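Local coordinates for protein amine oxidase (Emericella nidulans, PDB 3PGB) that probably oxidises primary amines to aldehydes, using a copper ion and a topaquinone cofactor made from one of its own tyrosines, at residues Tyr507-Phe519 with Ile523-Val535. Sequence-based numbering, arbitrary orientation.
Sequences YIQSAYYANNQDF and IHDSLSGSMHDHV. With CU (copper (II) ion), chain D.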
# COMPACT_ATOMS: atom_id res chain seq x y z
N TYR A 507 -20.42 9.07 -2.52
CA TYR A 507 -20.92 10.00 -1.51
C TYR A 507 -20.86 9.39 -0.13
O TYR A 507 -21.19 8.23 0.06
CB TYR A 507 -22.36 10.40 -1.81
CG TYR A 507 -22.48 11.45 -2.88
CD1 TYR A 507 -22.66 11.11 -4.21
CD2 TYR A 507 -22.39 12.80 -2.56
CE1 TYR A 507 -22.77 12.07 -5.19
CE2 TYR A 507 -22.50 13.77 -3.54
CZ TYR A 507 -22.69 13.39 -4.85
OH TYR A 507 -22.79 14.35 -5.83
N ILE A 508 -20.44 10.19 0.85
CA ILE A 508 -20.48 9.75 2.22
C ILE A 508 -21.92 9.84 2.72
O ILE A 508 -22.71 10.63 2.20
CB ILE A 508 -19.52 10.57 3.12
CG1 ILE A 508 -20.00 12.02 3.30
CG2 ILE A 508 -18.11 10.54 2.55
CD1 ILE A 508 -19.16 12.83 4.30
N GLN A 509 -22.28 9.02 3.70
CA GLN A 509 -23.54 9.21 4.39
C GLN A 509 -23.28 10.16 5.54
O GLN A 509 -22.65 9.80 6.54
CB GLN A 509 -24.14 7.90 4.88
CG GLN A 509 -25.57 8.11 5.35
CD GLN A 509 -26.26 6.82 5.68
OE1 GLN A 509 -26.44 6.50 6.86
NE2 GLN A 509 -26.65 6.08 4.66
N SER A 510 -23.80 11.37 5.37
CA SER A 510 -23.47 12.51 6.21
C SER A 510 -24.19 12.44 7.55
O SER A 510 -24.97 11.53 7.81
CB SER A 510 -23.87 13.77 5.46
OG SER A 510 -23.50 14.94 6.14
N ALA A 511 -23.89 13.41 8.42
CA ALA A 511 -24.58 13.57 9.69
C ALA A 511 -24.82 15.05 9.95
O ALA A 511 -24.00 15.88 9.55
CB ALA A 511 -23.76 12.96 10.82
N TYR A 512 -25.93 15.38 10.60
CA TYR A 512 -26.23 16.77 10.94
C TYR A 512 -25.21 17.26 11.97
O TYR A 512 -24.82 16.51 12.86
CB TYR A 512 -27.66 16.91 11.49
CG TYR A 512 -28.18 18.33 11.47
CD1 TYR A 512 -28.45 18.98 10.26
CD2 TYR A 512 -28.41 19.03 12.65
CE1 TYR A 512 -28.93 20.29 10.23
CE2 TYR A 512 -28.89 20.33 12.63
CZ TYR A 512 -29.15 20.95 11.42
OH TYR A 512 -29.62 22.23 11.42
N TYR A 513 -24.80 18.51 11.83
CA TYR A 513 -23.67 19.04 12.61
C TYR A 513 -23.99 19.17 14.09
O TYR A 513 -23.11 18.98 14.93
CB TYR A 513 -23.23 20.41 12.08
CG TYR A 513 -23.99 21.59 12.63
CD1 TYR A 513 -23.44 22.39 13.63
CD2 TYR A 513 -25.27 21.90 12.16
CE1 TYR A 513 -24.14 23.48 14.14
CE2 TYR A 513 -25.98 22.99 12.67
CZ TYR A 513 -25.41 23.78 13.66
OH TYR A 513 -26.10 24.85 14.16
N ALA A 514 -25.25 19.48 14.40
CA ALA A 514 -25.63 19.94 15.73
C ALA A 514 -25.24 18.94 16.81
O ALA A 514 -25.71 17.81 16.82
CB ALA A 514 -27.14 20.22 15.78
N ASN A 515 -24.35 19.38 17.70
CA ASN A 515 -23.97 18.62 18.89
C ASN A 515 -23.26 17.29 18.59
O ASN A 515 -23.24 16.40 19.44
CB ASN A 515 -25.20 18.35 19.75
CG ASN A 515 -26.13 19.55 19.83
OD1 ASN A 515 -25.76 20.59 20.37
ND2 ASN A 515 -27.32 19.41 19.27
N ASN A 516 -22.67 17.17 17.40
CA ASN A 516 -22.00 15.93 17.00
C ASN A 516 -20.47 16.03 17.09
O ASN A 516 -19.76 15.34 16.36
CB ASN A 516 -22.44 15.55 15.59
CG ASN A 516 -22.34 14.06 15.31
OD1 ASN A 516 -22.76 13.25 16.12
ND2 ASN A 516 -21.79 13.71 14.15
N GLN A 517 -19.98 16.86 18.00
CA GLN A 517 -18.55 17.17 18.11
C GLN A 517 -17.67 15.96 18.39
O GLN A 517 -16.52 15.94 17.98
CB GLN A 517 -18.30 18.19 19.22
CG GLN A 517 -18.82 19.60 18.94
CD GLN A 517 -20.23 19.82 19.44
OE1 GLN A 517 -20.99 18.87 19.65
NE2 GLN A 517 -20.58 21.09 19.66
N ASP A 518 -18.22 14.98 19.11
CA ASP A 518 -17.45 13.82 19.56
C ASP A 518 -17.41 12.68 18.54
O ASP A 518 -16.77 11.65 18.77
CB ASP A 518 -17.99 13.31 20.91
CG ASP A 518 -17.67 14.26 22.07
OD1 ASP A 518 -17.18 15.38 21.84
OD2 ASP A 518 -17.92 13.88 23.23
N PHE A 519 -18.08 12.88 17.40
CA PHE A 519 -18.26 11.82 16.42
C PHE A 519 -17.94 12.28 14.99
O PHE A 519 -18.49 11.73 14.03
CB PHE A 519 -19.69 11.29 16.49
CG PHE A 519 -20.10 10.80 17.84
CD1 PHE A 519 -20.00 9.46 18.17
CD2 PHE A 519 -20.58 11.68 18.79
CE1 PHE A 519 -20.38 9.00 19.43
CE2 PHE A 519 -20.95 11.24 20.04
CZ PHE A 519 -20.86 9.89 20.37
N ILE A 523 -17.75 19.79 8.42
CA ILE A 523 -17.11 19.99 7.11
C ILE A 523 -17.87 20.91 6.15
O ILE A 523 -17.38 21.21 5.06
CB ILE A 523 -16.82 18.63 6.42
CG1 ILE A 523 -18.12 17.85 6.17
CG2 ILE A 523 -15.86 17.80 7.28
CD1 ILE A 523 -17.92 16.66 5.28
N HIS A 524 -19.07 21.35 6.56
CA HIS A 524 -19.85 22.32 5.77
C HIS A 524 -20.84 23.09 6.66
O HIS A 524 -21.03 22.75 7.82
CB HIS A 524 -20.58 21.64 4.62
CG HIS A 524 -20.65 22.48 3.38
ND1 HIS A 524 -21.83 23.04 2.92
CD2 HIS A 524 -19.69 22.89 2.52
CE1 HIS A 524 -21.59 23.73 1.83
NE2 HIS A 524 -20.30 23.66 1.56
N ASP A 525 -21.48 24.11 6.09
CA ASP A 525 -22.32 25.07 6.84
C ASP A 525 -23.11 24.42 7.98
O ASP A 525 -23.13 24.94 9.09
CB ASP A 525 -23.28 25.82 5.90
CG ASP A 525 -22.56 26.53 4.75
OD1 ASP A 525 -23.13 27.50 4.19
OD2 ASP A 525 -21.43 26.12 4.39
N SER A 526 -23.75 23.29 7.70
CA SER A 526 -24.49 22.55 8.73
C SER A 526 -24.25 21.04 8.62
O SER A 526 -25.15 20.23 8.89
CB SER A 526 -25.98 22.88 8.63
OG SER A 526 -26.21 24.24 8.93
N LEU A 527 -23.03 20.67 8.24
CA LEU A 527 -22.70 19.30 7.88
C LEU A 527 -21.58 18.72 8.73
O LEU A 527 -20.55 19.36 8.91
CB LEU A 527 -22.30 19.22 6.41
CG LEU A 527 -22.40 17.83 5.76
CD1 LEU A 527 -23.85 17.44 5.67
CD2 LEU A 527 -21.76 17.81 4.39
N SER A 528 -21.81 17.52 9.25
CA SER A 528 -20.76 16.72 9.87
C SER A 528 -20.36 15.60 8.93
O SER A 528 -21.21 14.94 8.34
CB SER A 528 -21.22 16.12 11.19
OG SER A 528 -20.27 15.17 11.65
N GLY A 529 -19.05 15.38 8.82
CA GLY A 529 -18.54 14.28 8.03
C GLY A 529 -18.90 12.94 8.63
O GLY A 529 -18.99 11.96 7.90
N SER A 530 -19.12 12.92 9.95
CA SER A 530 -19.54 11.73 10.69
C SER A 530 -18.34 10.79 10.86
O SER A 530 -17.19 11.23 10.77
CB SER A 530 -20.72 11.02 9.99
OG SER A 530 -21.48 10.23 10.88
N MET A 531 -18.60 9.52 11.15
CA MET A 531 -17.55 8.52 11.24
C MET A 531 -18.11 7.14 10.99
O MET A 531 -19.26 6.87 11.31
CB MET A 531 -16.86 8.57 12.60
CG MET A 531 -17.76 8.32 13.80
SD MET A 531 -16.91 8.55 15.38
CE MET A 531 -15.64 7.28 15.26
N HIS A 532 -17.31 6.26 10.39
CA HIS A 532 -17.72 4.89 10.16
C HIS A 532 -16.54 3.97 9.88
O HIS A 532 -15.50 4.42 9.40
CB HIS A 532 -18.73 4.80 9.00
CG HIS A 532 -18.24 5.40 7.72
ND1 HIS A 532 -18.39 6.73 7.41
CD2 HIS A 532 -17.58 4.85 6.67
CE1 HIS A 532 -17.85 6.98 6.23
NE2 HIS A 532 -17.35 5.85 5.76
N ASP A 533 -16.70 2.69 10.21
CA ASP A 533 -15.73 1.67 9.86
C ASP A 533 -16.22 0.90 8.64
O ASP A 533 -17.37 0.42 8.61
CB ASP A 533 -15.50 0.70 11.02
CG ASP A 533 -14.51 1.22 12.05
OD1 ASP A 533 -13.98 2.35 11.91
OD2 ASP A 533 -14.27 0.48 13.03
N HIS A 534 -15.37 0.79 7.63
CA HIS A 534 -15.59 -0.13 6.54
C HIS A 534 -14.88 -1.41 6.92
O HIS A 534 -13.69 -1.39 7.24
CB HIS A 534 -14.96 0.39 5.24
CG HIS A 534 -15.64 1.58 4.66
ND1 HIS A 534 -16.78 1.49 3.89
CD2 HIS A 534 -15.32 2.89 4.70
CE1 HIS A 534 -17.14 2.69 3.50
NE2 HIS A 534 -16.27 3.56 3.97
N VAL A 535 -15.61 -2.52 6.91
CA VAL A 535 -14.99 -3.82 7.08
C VAL A 535 -15.59 -4.73 6.04
O VAL A 535 -16.81 -4.89 5.98
CB VAL A 535 -15.21 -4.41 8.50
CG1 VAL A 535 -14.38 -5.67 8.67
CG2 VAL A 535 -14.85 -3.40 9.58
CU CU D . -16.13 5.64 4.14
O HOH W 1 -19.76 9.24 7.17
O HOH W 2 -19.09 16.27 13.85
O HOH W 3 -17.68 6.43 2.37
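Ala-511 and Ser-528 face each other as an antiparallel hydrogen-bonded pair, with Ser-528 N donating to Ala-511 O at 2.8 Å and Ala-511 N returning a bond to Ser-528 O. The methyl of Ala-511, small enough for this tight centre, rests on the Ser-530 side chain, 3.6 Å from CB to OG. Ser-528 suits its place because one short hydroxyl serves several partners. Its chi1 of 170° swings OG away from its own N and towards Asn-516 and Ser-530 N. Asn-516 ND2 donates to Ser-528 OG at 3.3 Å, and the hydroxyl lies almost in the plane of the amide; OG also binds a water shared with Asn-516 O, and by accepting from Ser-530 N it closes an ST turn. Asn-516 OD1 is held separately by Asn-392 N, which fixes the amide's rotation.

The pair belongs to a small three-stranded antiparallel sheet, in which Ile-523 and His-524 both face Leu-527 in a classic beta bulge. Beyond it the chain runs into the strand carrying His-532 and His-534, which bind copper through NE2 together with His-698. A water joins sheet to metal site, donating to Gln-509 O and Gly-529 O and weakly accepting from His-532 ND1 at 2.9 Å. Ile-508 brings apolar bulk here, its CD1 4.1 Å from Ile-523 CD1.

On a separate, buried flank Phe-519 and Met-531 make an oblique Met-aromatic contact, SD 5.5 Å from the ring centroid; Phe-519 packs on Met-574 and Met-531 on Val-556 of the second subunit. The fit slackens at Tyr-513, partly exposed, which sets CB and CD2 against the Ser-526 backbone while its N reaches Ser-526 O in only a weak bond of 3.4 Å.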